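Local coordinates for computationally designed four-helix bundle protein (PDB 3U3B) that is of unknown function but forms a computationally redesigned, hyperthermostable four-helix bundle related in sequence to Hpt domains, at residues K10-L15 / R99-K104; M69-K74 / I87-K92. One frame throughout, in Å; residues are numbered along the deposited sequence. Where two conformers were deposited one is given.

Overall arrangement
Both contacts use helix 84-102, the last of the four-helix bundle, and lie on opposite sides of the chain's centre, their own centres about 20 Å apart. Contact 1 sets the end of that helix against helix 3-30, so it joins the first and last helices. Contact 2 joins the start of the same helix to its predecessor in sequence, helix 59-76. Each is apolar across the interface, and the two bury similar areas. They differ in depth: contact 1 is mostly buried, with one lysine at its margin, whereas contact 2 is only partly buried, and there one leucine meets a buried valine and the aliphatic chain of an exposed lysine.

Contact 1 of 2, residues K10-L15 / R99-K104; sequences KVTDEL and RELDKK
In this four-helix bundle the first and last helices run antiparallel, and Thr12 and Leu15 of helix 3-30 meet Leu101 and Lys104 near the C-terminal end of helix 84-102. Backbones come nearest between Thr12 and Leu101, whose CA atoms are 7.6 Å apart. Leu101 uses both methyl branches. Its CG stands opposite the backbone N (chi1 -173°), which sends the side chain across to the neighbouring helix. There CD2 packs on Leu15 CB at 3.8 Å, close to the root of that side chain, and lies 4.2 Å from Thr12 O, while CD1 meets Leu15 CD1 at 3.8 Å, methyl to methyl. The two leucine side chains cross obliquely. Leu101 sits among Thr12, Leu15, Lys16 and Ile19, as a knob in a hole of helix 3-30, and Leu15 extends the packing to Ile52 of helix 36-56.

One turn earlier, Thr12 offers its methyl rather than its hydroxyl. CG2 reaches Lys104 CB at 4.2 Å, a loose touch made at about a right angle. The chi1 of 57° turns OG1 back over its own helix, where it hydrogen-bonds to the carbonyl oxygens of Ile8 and Lys9. Lys104 N bonds to Leu101 O at 2.7 Å. With the threonine hydroxyl satisfied locally and the lysine joining through its CB, the chemistry between the segments is van der Waals packing of apolar groups, with a backbone carbonyl at the edge.

Contact 2 of 2, residues M69-K74 / I87-K92; sequences MNLVDK and IDKVKK
Leu71 has CG trans to its backbone N (chi1 -166°) and its chi2 at 59°, which sets CD2 against Val90 and Lys89 of helix 84-102. Val90 answers with CG2, and Lys89 follows a trans first torsion (chi1 -162°) with a drawn-out chain that passes the same leucine. This is an interface of the four-helix bundle between consecutive antiparallel helices, 59-76 and 84-102. The CA atoms of Leu71 and Val90, 7.7 Å apart, mark the closest approach of the backbones.

Leu71 was modelled in two conformers, so the contacts of its methyls belong to one of them and their exact lengths deserve caution. In that conformer CD2 touches both neighbours: a methyl of the buried Val90 and the aliphatic part of Lys89 on the exposed margin. Val90 goes on to pack against Ile26 of helix 3-30, which ties this interface to a third helix. Of the two touches, Leu71 CD2 to Val90 CG2 measures 3.5 Å, and Leu71 CD2 to Lys89 CD measures 4.1 Å.

Contact 1 of 2, residues K10-L15 / R99-K104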
ATOM      1  N   LYS A  10      -6.370   9.172  14.669  1.00 29.11           N
ATOM      2  CA  LYS A  10      -4.986   9.516  14.344  1.00 33.59           C
ATOM      3  C   LYS A  10      -4.268   8.393  13.568  1.00 26.96           C
ATOM      4  O   LYS A  10      -3.515   8.642  12.606  1.00 27.03           O
ATOM      5  CB  LYS A  10      -4.251   9.857  15.654  1.00 45.72           C
ATOM      6  CG  LYS A  10      -2.857  10.480  15.489  1.00 60.52           C
ATOM      7  CD  LYS A  10      -2.834  12.005  15.741  1.00 72.99           C
ATOM      8  CE  LYS A  10      -1.410  12.571  15.607  1.00 76.00           C
ATOM      9  NZ  LYS A  10      -0.413  11.748  16.378  1.00 72.92           N
ATOM     10  N   VAL A  11      -4.509   7.148  13.961  1.00 26.09           N
ATOM     11  CA  VAL A  11      -3.860   6.016  13.308  1.00 27.29           C
ATOM     12  C   VAL A  11      -4.425   5.775  11.906  1.00 26.49           C
ATOM     13  O   VAL A  11      -3.661   5.535  10.963  1.00 28.45           O
ATOM     14  CB  VAL A  11      -3.977   4.747  14.146  1.00 30.43           C
ATOM     15  CG1 VAL A  11      -3.581   3.507  13.348  1.00 31.91           C
ATOM     16  CG2 VAL A  11      -3.115   4.879  15.376  1.00 33.75           C
ATOM     17  N   THR A  12      -5.743   5.879  11.758  1.00 27.80           N
ATOM     18  CA  THR A  12      -6.369   5.680  10.456  1.00 27.62           C
ATOM     19  C   THR A  12      -6.068   6.833   9.504  1.00 27.13           C
ATOM     20  O   THR A  12      -5.977   6.628   8.286  1.00 28.68           O
ATOM     21  CB  THR A  12      -7.905   5.428  10.547  1.00 30.77           C
ATOM     22  OG1 THR A  12      -8.550   6.504  11.228  1.00 36.64           O
ATOM     23  CG2 THR A  12      -8.197   4.112  11.271  1.00 29.94           C
ATOM     24  N   ASP A  13      -5.929   8.040  10.037  1.00 27.31           N
ATOM     25  CA  ASP A  13      -5.536   9.178   9.218  1.00 29.78           C
ATOM     26  C   ASP A  13      -4.094   9.006   8.712  1.00 27.64           C
ATOM     27  O   ASP A  13      -3.767   9.396   7.587  1.00 30.38           O
ATOM     28  CB  ASP A  13      -5.656  10.477   9.995  1.00 37.11           C
ATOM     29  CG  ASP A  13      -7.096  10.966  10.113  1.00 46.61           C
ATOM     30  OD1 ASP A  13      -7.993  10.400   9.449  1.00 50.83           O
ATOM     31  OD2 ASP A  13      -7.328  11.936  10.865  1.00 50.80           O
ATOM     32  N   GLU A  14      -3.244   8.415   9.535  1.00 26.59           N
ATOM     33  CA  GLU A  14      -1.861   8.155   9.163  1.00 28.79           C
ATOM     34  C   GLU A  14      -1.805   7.129   8.038  1.00 23.45           C
ATOM     35  O   GLU A  14      -1.012   7.266   7.089  1.00 21.80           O
ATOM     36  CB  GLU A  14      -1.106   7.675  10.392  1.00 41.62           C
ATOM     37  CG  GLU A  14       0.335   7.292  10.186  1.00 56.63           C
ATOM     38  CD  GLU A  14       0.920   6.689  11.446  1.00 70.63           C
ATOM     39  OE1 GLU A  14       0.126   6.215  12.284  1.00 72.92           O
ATOM     40  OE2 GLU A  14       2.156   6.689  11.610  1.00 78.47           O
ATOM     41  N   LEU A  15      -2.669   6.120   8.124  1.00 21.82           N
ATOM     42  CA  LEU A  15      -2.721   5.072   7.119  1.00 23.94           C
ATOM     43  C   LEU A  15      -3.238   5.621   5.791  1.00 26.14           C
ATOM     44  O   LEU A  15      -2.735   5.256   4.713  1.00 25.31           O
ATOM     45  CB  LEU A  15      -3.584   3.910   7.576  1.00 22.32           C
ATOM     46  CG  LEU A  15      -2.946   2.969   8.601  1.00 23.78           C
ATOM     47  CD1 LEU A  15      -4.002   2.005   9.202  1.00 24.62           C
ATOM     48  CD2 LEU A  15      -1.762   2.211   8.012  1.00 24.27           C
ATOM     49  N   ARG A  99     -10.882   0.731   0.826  1.00 29.98           N
ATOM     50  CA  ARG A  99     -12.257   0.413   1.213  1.00 31.81           C
ATOM     51  C   ARG A  99     -12.278  -0.282   2.576  1.00 36.42           C
ATOM     52  O   ARG A  99     -13.087   0.062   3.455  1.00 40.41           O
ATOM     53  CB  ARG A  99     -12.945  -0.493   0.191  1.00 30.00           C
ATOM     54  CG  ARG A  99     -13.184   0.166  -1.172  1.00 28.57           C
ATOM     55  CD  ARG A  99     -14.057   1.387  -1.067  1.00 29.31           C
ATOM     56  NE  ARG A  99     -14.501   1.872  -2.390  1.00 28.95           N
ATOM     57  CZ  ARG A  99     -15.472   2.767  -2.570  1.00 30.81           C
ATOM     58  NH1 ARG A  99     -16.110   3.275  -1.521  1.00 33.02           N
ATOM     59  NH2 ARG A  99     -15.830   3.152  -3.789  1.00 30.53           N
ATOM     60  N   GLU A 100     -11.424  -1.288   2.719  1.00 39.84           N
ATOM     61  CA  GLU A 100     -11.411  -2.118   3.926  1.00 44.43           C
ATOM     62  C   GLU A 100     -11.094  -1.250   5.128  1.00 43.88           C
ATOM     63  O   GLU A 100     -11.637  -1.437   6.221  1.00 48.11           O
ATOM     64  CB  GLU A 100     -10.382  -3.245   3.785  1.00 50.79           C
ATOM     65  CG  GLU A 100     -10.470  -4.294   4.873  1.00 63.05           C
ATOM     66  CD  GLU A 100     -11.797  -5.027   4.860  1.00 73.17           C
ATOM     67  OE1 GLU A 100     -12.306  -5.313   3.752  1.00 71.21           O
ATOM     68  OE2 GLU A 100     -12.332  -5.306   5.957  1.00 81.35           O
ATOM     69  N   LEU A 101     -10.216  -0.284   4.918  1.00 38.15           N
ATOM     70  CA  LEU A 101      -9.828   0.624   5.969  1.00 40.32           C
ATOM     71  C   LEU A 101     -10.990   1.524   6.337  1.00 40.81           C
ATOM     72  O   LEU A 101     -11.237   1.781   7.513  1.00 41.07           O
ATOM     73  CB  LEU A 101      -8.638   1.456   5.508  1.00 43.93           C
ATOM     74  CG  LEU A 101      -8.037   2.321   6.601  1.00 52.78           C
ATOM     75  CD1 LEU A 101      -7.506   1.438   7.747  1.00 57.20           C
ATOM     76  CD2 LEU A 101      -6.945   3.189   6.023  1.00 55.25           C
ATOM     77  N   ASP A 102     -11.710   1.996   5.329  1.00 41.82           N
ATOM     78  CA  ASP A 102     -12.843   2.902   5.542  1.00 45.64           C
ATOM     79  C   ASP A 102     -13.822   2.329   6.555  1.00 52.69           C
ATOM     80  O   ASP A 102     -14.549   3.067   7.230  1.00 56.00           O
ATOM     81  CB  ASP A 102     -13.569   3.161   4.215  1.00 48.69           C
ATOM     82  CG  ASP A 102     -12.778   4.063   3.279  1.00 58.54           C
ATOM     83  OD1 ASP A 102     -11.634   4.437   3.626  1.00 65.40           O
ATOM     84  OD2 ASP A 102     -13.300   4.389   2.186  1.00 62.20           O
ATOM     85  N   LYS A 103     -13.834   1.007   6.652  1.00 57.44           N
ATOM     86  CA  LYS A 103     -14.700   0.308   7.587  1.00 65.80           C
ATOM     87  C   LYS A 103     -14.218   0.377   9.038  1.00 64.19           C
ATOM     88  O   LYS A 103     -14.873  -0.175   9.932  1.00 68.42           O
ATOM     89  CB  LYS A 103     -14.808  -1.156   7.173  1.00 67.82           C
ATOM     90  CG  LYS A 103     -15.486  -1.370   5.845  1.00 66.59           C
ATOM     91  CD  LYS A 103     -15.515  -2.845   5.530  1.00 70.73           C
ATOM     92  CE  LYS A 103     -16.269  -3.138   4.253  1.00 76.39           C
ATOM     93  NZ  LYS A 103     -16.208  -4.592   3.926  1.00 82.97           N
ATOM     94  N   LYS A 104     -13.093   1.055   9.276  1.00 56.85           N
ATOM     95  CA  LYS A 104     -12.547   1.189  10.631  1.00 68.54           C
ATOM     96  C   LYS A 104     -13.021   2.473  11.316  1.00 82.76           C
ATOM     97  O   LYS A 104     -12.961   2.593  12.546  1.00 95.47           O
ATOM     98  CB  LYS A 104     -11.019   1.134  10.606  1.00 56.45           C
ATOM     99  CG  LYS A 104     -10.453  -0.212  10.175  1.00 59.59           C
ATOM    100  CD  LYS A 104     -11.145  -1.322  10.935  1.00 68.69           C
ATOM    101  CE  LYS A 104     -10.732  -2.695  10.469  1.00 74.97           C
ATOM    102  NZ  LYS A 104     -11.383  -3.730  11.342  1.00 84.61           N
TER

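Contact 2 of 2, residues M69-K74 / I87-K92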
ATOM      1  N   MET A  69       2.976  -6.308  -1.253  1.00 25.20           N
ATOM      2  CA  MET A  69       4.413  -6.425  -1.075  1.00 28.23           C
ATOM      3  C   MET A  69       4.977  -7.609  -1.856  1.00 31.85           C
ATOM      4  O   MET A  69       6.047  -7.506  -2.470  1.00 34.33           O
ATOM      5  CB  MET A  69       4.761  -6.575   0.414  1.00 28.96           C
ATOM      6  CG  MET A  69       4.464  -5.325   1.189  1.00 27.85           C
ATOM      7  SD  MET A  69       4.443  -5.654   2.981  1.00 43.37           S
ATOM      8  CE  MET A  69       6.051  -6.401   3.157  1.00 61.72           C
ATOM      9  N   ASN A  70       4.264  -8.730  -1.862  1.00 34.48           N
ATOM     10  CA  ASN A  70       4.736  -9.861  -2.642  1.00 37.52           C
ATOM     11  C   ASN A  70       4.894  -9.504  -4.115  1.00 33.43           C
ATOM     12  O   ASN A  70       5.912  -9.849  -4.727  1.00 35.36           O
ATOM     13  CB  ASN A  70       3.808 -11.069  -2.508  1.00 47.15           C
ATOM     14  CG  ASN A  70       3.906 -11.736  -1.153  1.00 57.11           C
ATOM     15  OD1 ASN A  70       4.843 -11.488  -0.382  1.00 61.88           O
ATOM     16  ND2 ASN A  70       2.940 -12.603  -0.858  1.00 62.14           N
ATOM     17  N   LEU A  71       3.895  -8.823  -4.676  1.00 31.23           N
ATOM     18  CA  LEU A  71       3.930  -8.446  -6.085  0.52 30.69           C
ATOM     19  C   LEU A  71       5.046  -7.442  -6.346  1.00 30.01           C
ATOM     20  O   LEU A  71       5.820  -7.602  -7.287  1.00 30.18           O
ATOM     21  CB  LEU A  71       2.581  -7.859  -6.515  0.52 31.32           C
ATOM     22  CG  LEU A  71       2.353  -7.717  -8.022  0.52 37.46           C
ATOM     23  CD1 LEU A  71       2.454  -9.064  -8.733  0.52 39.86           C
ATOM     24  CD2 LEU A  71       0.994  -7.090  -8.265  0.52 39.13           C
ATOM     25  N   VAL A  72       5.149  -6.424  -5.502  1.00 29.58           N
ATOM     26  CA  VAL A  72       6.175  -5.425  -5.706  1.00 29.17           C
ATOM     27  C   VAL A  72       7.560  -6.030  -5.503  1.00 31.79           C
ATOM     28  O   VAL A  72       8.488  -5.742  -6.266  1.00 34.18           O
ATOM     29  CB  VAL A  72       5.952  -4.179  -4.834  1.00 28.24           C
ATOM     30  CG1 VAL A  72       7.088  -3.206  -5.049  1.00 28.85           C
ATOM     31  CG2 VAL A  72       4.656  -3.521  -5.211  1.00 25.34           C
ATOM     32  N   ASP A  73       7.719  -6.900  -4.510  1.00 31.27           N
ATOM     33  CA  ASP A  73       9.009  -7.550  -4.360  1.00 32.93           C
ATOM     34  C   ASP A  73       9.468  -8.308  -5.631  1.00 36.03           C
ATOM     35  O   ASP A  73      10.651  -8.223  -6.035  1.00 35.48           O
ATOM     36  CB  ASP A  73       9.012  -8.484  -3.162  1.00 37.66           C
ATOM     37  CG  ASP A  73      10.395  -8.997  -2.861  1.00 48.41           C
ATOM     38  OD1 ASP A  73      11.267  -8.161  -2.532  1.00 51.61           O
ATOM     39  OD2 ASP A  73      10.619 -10.221  -2.956  1.00 54.05           O
ATOM     40  N   LYS A  74       8.558  -9.058  -6.250  1.00 37.83           N
ATOM     41  CA  LYS A  74       8.850  -9.746  -7.518  1.00 40.98           C
ATOM     42  C   LYS A  74       9.331  -8.772  -8.612  1.00 40.94           C
ATOM     43  O   LYS A  74      10.246  -9.092  -9.379  1.00 43.24           O
ATOM     44  CB  LYS A  74       7.627 -10.536  -8.010  1.00 42.23           C
ATOM     45  CG  LYS A  74       7.394 -11.872  -7.289  1.00 51.09           C
ATOM     46  CD  LYS A  74       6.169 -12.588  -7.884  1.00 60.33           C
ATOM     47  CE  LYS A  74       5.611 -13.722  -6.997  1.00 69.48           C
ATOM     48  NZ  LYS A  74       6.339 -15.032  -7.100  1.00 75.93           N
ATOM     49  N   ILE A  87       0.590  -3.252 -13.000  1.00 35.85           N
ATOM     50  CA  ILE A  87       0.355  -2.014 -12.258  1.00 34.32           C
ATOM     51  C   ILE A  87      -1.129  -1.917 -11.904  1.00 35.02           C
ATOM     52  O   ILE A  87      -1.492  -1.505 -10.795  1.00 32.21           O
ATOM     53  CB  ILE A  87       0.810  -0.766 -13.030  1.00 35.29           C
ATOM     54  CG1 ILE A  87       2.314  -0.849 -13.277  1.00 35.95           C
ATOM     55  CG2 ILE A  87       0.474   0.484 -12.237  1.00 36.74           C
ATOM     56  CD1 ILE A  87       2.842   0.237 -14.143  1.00 39.74           C
ATOM     57  N   ASP A  88      -1.986  -2.358 -12.817  1.00 40.72           N
ATOM     58  CA  ASP A  88      -3.413  -2.346 -12.543  1.00 41.44           C
ATOM     59  C   ASP A  88      -3.778  -3.264 -11.375  1.00 39.76           C
ATOM     60  O   ASP A  88      -4.685  -2.951 -10.602  1.00 37.74           O
ATOM     61  CB  ASP A  88      -4.212  -2.729 -13.787  1.00 51.33           C
ATOM     62  CG  ASP A  88      -4.169  -1.654 -14.858  1.00 58.95           C
ATOM     63  OD1 ASP A  88      -4.008  -0.460 -14.506  1.00 59.43           O
ATOM     64  OD2 ASP A  88      -4.308  -2.007 -16.049  1.00 66.84           O
ATOM     65  N   LYS A  89      -3.105  -4.394 -11.230  1.00 40.62           N
ATOM     66  CA  LYS A  89      -3.466  -5.282 -10.133  1.00 41.64           C
ATOM     67  C   LYS A  89      -3.051  -4.679  -8.790  1.00 34.50           C
ATOM     68  O   LYS A  89      -3.758  -4.823  -7.794  1.00 33.54           O
ATOM     69  CB  LYS A  89      -2.858  -6.670 -10.311  1.00 52.04           C
ATOM     70  CG  LYS A  89      -3.540  -7.728  -9.445  1.00 59.29           C
ATOM     71  CD  LYS A  89      -2.592  -8.879  -9.195  1.00 63.56           C
ATOM     72  CE  LYS A  89      -3.295 -10.217  -8.989  1.00 67.00           C
ATOM     73  NZ  LYS A  89      -2.272 -11.300  -8.796  1.00 69.18           N
ATOM     74  N   VAL A  90      -1.905  -4.007  -8.781  1.00 30.16           N
ATOM     75  CA  VAL A  90      -1.486  -3.218  -7.627  1.00 27.39           C
ATOM     76  C   VAL A  90      -2.509  -2.119  -7.266  1.00 28.32           C
ATOM     77  O   VAL A  90      -2.881  -1.951  -6.103  1.00 26.35           O
ATOM     78  CB  VAL A  90      -0.132  -2.541  -7.879  1.00 30.04           C
ATOM     79  CG1 VAL A  90       0.227  -1.639  -6.705  1.00 28.53           C
ATOM     80  CG2 VAL A  90       0.941  -3.577  -8.079  1.00 31.33           C
ATOM     81  N   LYS A  91      -2.925  -1.347  -8.250  1.00 29.28           N
ATOM     82  CA  LYS A  91      -3.933  -0.316  -8.021  1.00 27.46           C
ATOM     83  C   LYS A  91      -5.221  -0.931  -7.474  1.00 28.27           C
ATOM     84  O   LYS A  91      -5.810  -0.420  -6.526  1.00 27.71           O
ATOM     85  CB  LYS A  91      -4.210   0.421  -9.322  1.00 28.12           C
ATOM     86  CG  LYS A  91      -3.120   1.352  -9.711  1.00 28.64           C
ATOM     87  CD  LYS A  91      -3.465   1.893 -11.074  1.00 37.46           C
ATOM     88  CE  LYS A  91      -2.419   2.843 -11.586  1.00 45.82           C
ATOM     89  NZ  LYS A  91      -2.765   3.181 -13.003  1.00 50.69           N
ATOM     90  N   LYS A  92      -5.655  -2.033  -8.065  1.00 29.18           N
ATOM     91  CA  LYS A  92      -6.875  -2.668  -7.632  1.00 30.47           C
ATOM     92  C   LYS A  92      -6.808  -3.099  -6.151  1.00 30.17           C
ATOM     93  O   LYS A  92      -7.781  -2.963  -5.395  1.00 30.89           O
ATOM     94  CB  LYS A  92      -7.148  -3.875  -8.500  1.00 35.82           C
ATOM     95  CG  LYS A  92      -8.355  -4.621  -8.054  1.00 42.99           C
ATOM     96  CD  LYS A  92      -8.584  -5.796  -8.944  1.00 54.07           C
ATOM     97  CE  LYS A  92      -9.620  -6.720  -8.357  1.00 64.36           C
ATOM     98  NZ  LYS A  92      -9.526  -8.069  -8.989  1.00 73.40           N
TER